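Local atomic coordinates of uncharacterized protein Q99UF4 (Staphylococcus aureus, PDB entry 3B2N), a protein that probably acts as a LuxR-family DNA-binding response regulator, its CheY-like receiver domain relaying a phosphorylation signal to control transcription. Residues M42-E46 / E70-L76. Sequence-based numbering, arbitrary orientation.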
# COMPACT_ATOMS: atom_id res chain seq x y z
N MET A 42 -1.04 2.41 -10.25
CA MET A 42 -2.34 1.95 -10.74
C MET A 42 -2.17 1.08 -11.99
O MET A 42 -2.82 0.06 -12.10
CB MET A 42 -3.28 3.13 -11.01
CG MET A 42 -4.81 2.79 -11.21
SD MET A 42 -5.60 1.96 -9.78
CE MET A 42 -5.96 0.34 -10.47
N LYS A 43 -1.27 1.50 -12.89
CA LYS A 43 -0.96 0.72 -14.08
C LYS A 43 -0.29 -0.61 -13.73
O LYS A 43 -0.69 -1.65 -14.23
CB LYS A 43 -0.11 1.52 -15.10
CG LYS A 43 -0.67 2.87 -15.63
CD LYS A 43 -2.22 2.97 -15.81
CE LYS A 43 -2.82 2.03 -16.89
NZ LYS A 43 -2.91 2.57 -18.30
N LEU A 44 0.72 -0.58 -12.87
CA LEU A 44 1.36 -1.81 -12.38
C LEU A 44 0.34 -2.76 -11.73
O LEU A 44 0.32 -3.95 -12.01
CB LEU A 44 2.48 -1.47 -11.39
CG LEU A 44 3.66 -0.75 -12.03
CD1 LEU A 44 4.44 0.06 -11.02
CD2 LEU A 44 4.56 -1.76 -12.71
N ILE A 45 -0.51 -2.22 -10.88
CA ILE A 45 -1.56 -3.01 -10.24
C ILE A 45 -2.46 -3.74 -11.27
O ILE A 45 -2.70 -4.94 -11.15
CB ILE A 45 -2.38 -2.12 -9.26
CG1 ILE A 45 -1.51 -1.70 -8.07
CG2 ILE A 45 -3.67 -2.79 -8.76
CD1 ILE A 45 -2.10 -0.50 -7.28
N GLU A 46 -2.94 -3.02 -12.28
CA GLU A 46 -3.76 -3.66 -13.32
C GLU A 46 -2.96 -4.67 -14.15
O GLU A 46 -3.47 -5.74 -14.49
CB GLU A 46 -4.44 -2.63 -14.23
CG GLU A 46 -5.47 -1.79 -13.50
CD GLU A 46 -5.93 -0.59 -14.30
OE1 GLU A 46 -7.13 -0.24 -14.19
OE2 GLU A 46 -5.09 0.01 -15.05
N GLU A 70 -9.94 3.82 -6.92
CA GLU A 70 -10.11 3.21 -8.25
C GLU A 70 -10.14 1.69 -8.17
O GLU A 70 -10.90 1.05 -8.90
CB GLU A 70 -9.01 3.65 -9.23
CG GLU A 70 -9.39 3.38 -10.67
CD GLU A 70 -8.34 3.86 -11.64
OE1 GLU A 70 -7.72 4.93 -11.37
OE2 GLU A 70 -8.13 3.18 -12.67
N ILE A 71 -9.31 1.12 -7.30
CA ILE A 71 -9.31 -0.35 -7.07
C ILE A 71 -10.71 -0.79 -6.60
O ILE A 71 -11.21 -1.88 -7.00
CB ILE A 71 -8.25 -0.71 -6.00
CG1 ILE A 71 -6.86 -0.47 -6.55
CG2 ILE A 71 -8.34 -2.20 -5.51
CD1 ILE A 71 -5.78 -0.50 -5.46
N ARG A 72 -11.34 0.04 -5.76
CA ARG A 72 -12.67 -0.33 -5.25
C ARG A 72 -13.74 -0.14 -6.32
O ARG A 72 -14.55 -1.02 -6.50
CB ARG A 72 -13.03 0.41 -3.97
CG ARG A 72 -12.08 0.08 -2.82
CD ARG A 72 -12.13 -1.36 -2.36
NE ARG A 72 -11.31 -1.58 -1.17
CZ ARG A 72 -10.37 -2.51 -1.06
NH1 ARG A 72 -9.68 -2.61 0.07
NH2 ARG A 72 -10.13 -3.36 -2.07
N LYS A 73 -13.71 0.97 -7.06
CA LYS A 73 -14.66 1.19 -8.16
C LYS A 73 -14.65 -0.02 -9.09
O LYS A 73 -15.71 -0.46 -9.55
CB LYS A 73 -14.35 2.48 -8.95
CG LYS A 73 -14.47 3.81 -8.13
CD LYS A 73 -15.92 4.33 -7.89
CE LYS A 73 -15.92 5.63 -7.01
NZ LYS A 73 -17.28 6.18 -6.58
N LYS A 74 -13.48 -0.59 -9.34
CA LYS A 74 -13.35 -1.69 -10.29
C LYS A 74 -13.49 -3.06 -9.67
O LYS A 74 -13.30 -4.06 -10.36
CB LYS A 74 -12.00 -1.64 -10.99
CG LYS A 74 -11.77 -0.42 -11.83
CD LYS A 74 -10.43 -0.57 -12.49
CE LYS A 74 -10.40 0.13 -13.84
NZ LYS A 74 -9.44 1.27 -13.78
N HIS A 75 -13.74 -3.11 -8.37
CA HIS A 75 -13.94 -4.39 -7.67
C HIS A 75 -12.79 -5.38 -7.80
O HIS A 75 -13.02 -6.58 -7.93
CB HIS A 75 -15.25 -5.05 -8.12
CG HIS A 75 -16.45 -4.25 -7.73
ND1 HIS A 75 -16.85 -4.12 -6.42
CD2 HIS A 75 -17.30 -3.50 -8.47
CE1 HIS A 75 -17.90 -3.34 -6.36
NE2 HIS A 75 -18.22 -2.96 -7.59
N LEU A 76 -11.56 -4.88 -7.79
CA LEU A 76 -10.41 -5.73 -7.89
C LEU A 76 -10.21 -6.50 -6.60
O LEU A 76 -10.44 -5.99 -5.51
CB LEU A 76 -9.17 -4.90 -8.20
CG LEU A 76 -9.20 -4.07 -9.48
CD1 LEU A 76 -7.82 -3.39 -9.69
CD2 LEU A 76 -9.64 -4.93 -10.69
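Met42 reaches from helix 38-48 toward helix 64-73, where its thioether end meets Glu70, Ile71 and Leu76. With CG anti to the backbone N (chi1 -166°) the chain heads for the second helix, and the bends that follow bring the methyl CE 4.1 Å from Ile71 CG1 and 4.2 Å from Leu76 CD1. Deeper in, the side chains of Ile45 and Ile71 run at about a right angle and touch through their ends, CD1 to CD1 at 4.1 Å; both also rest on Val53 of strand 52-55. The other branch of Ile45, CG2, faces Leu76 CD1 at 4.3 Å. Leu76 takes part because the chain turns back after helix 64-73: His75, with positive phi, closes a Schellman motif in which Leu76 N bonds to Ile71 O.

Toward solvent the packing gives way to charge. Lys74 NZ lies between two carboxylates, 2.8 Å from Glu46 OE1, which it meets nearly along the C-O axis, and 2.6 Å from Glu70 OE2. The carboxylate of Glu70 also passes over Met42 CG, 3.6 Å from OE1. In this CheY-like fold helix 38-48 is thus joined to the end of helix 64-73 and the turn that follows it by an apolar layer against the sheet and an ionic layer toward solvent, where the lysine probably offsets the repulsion between Glu46 and Glu70 and favours their ionised forms.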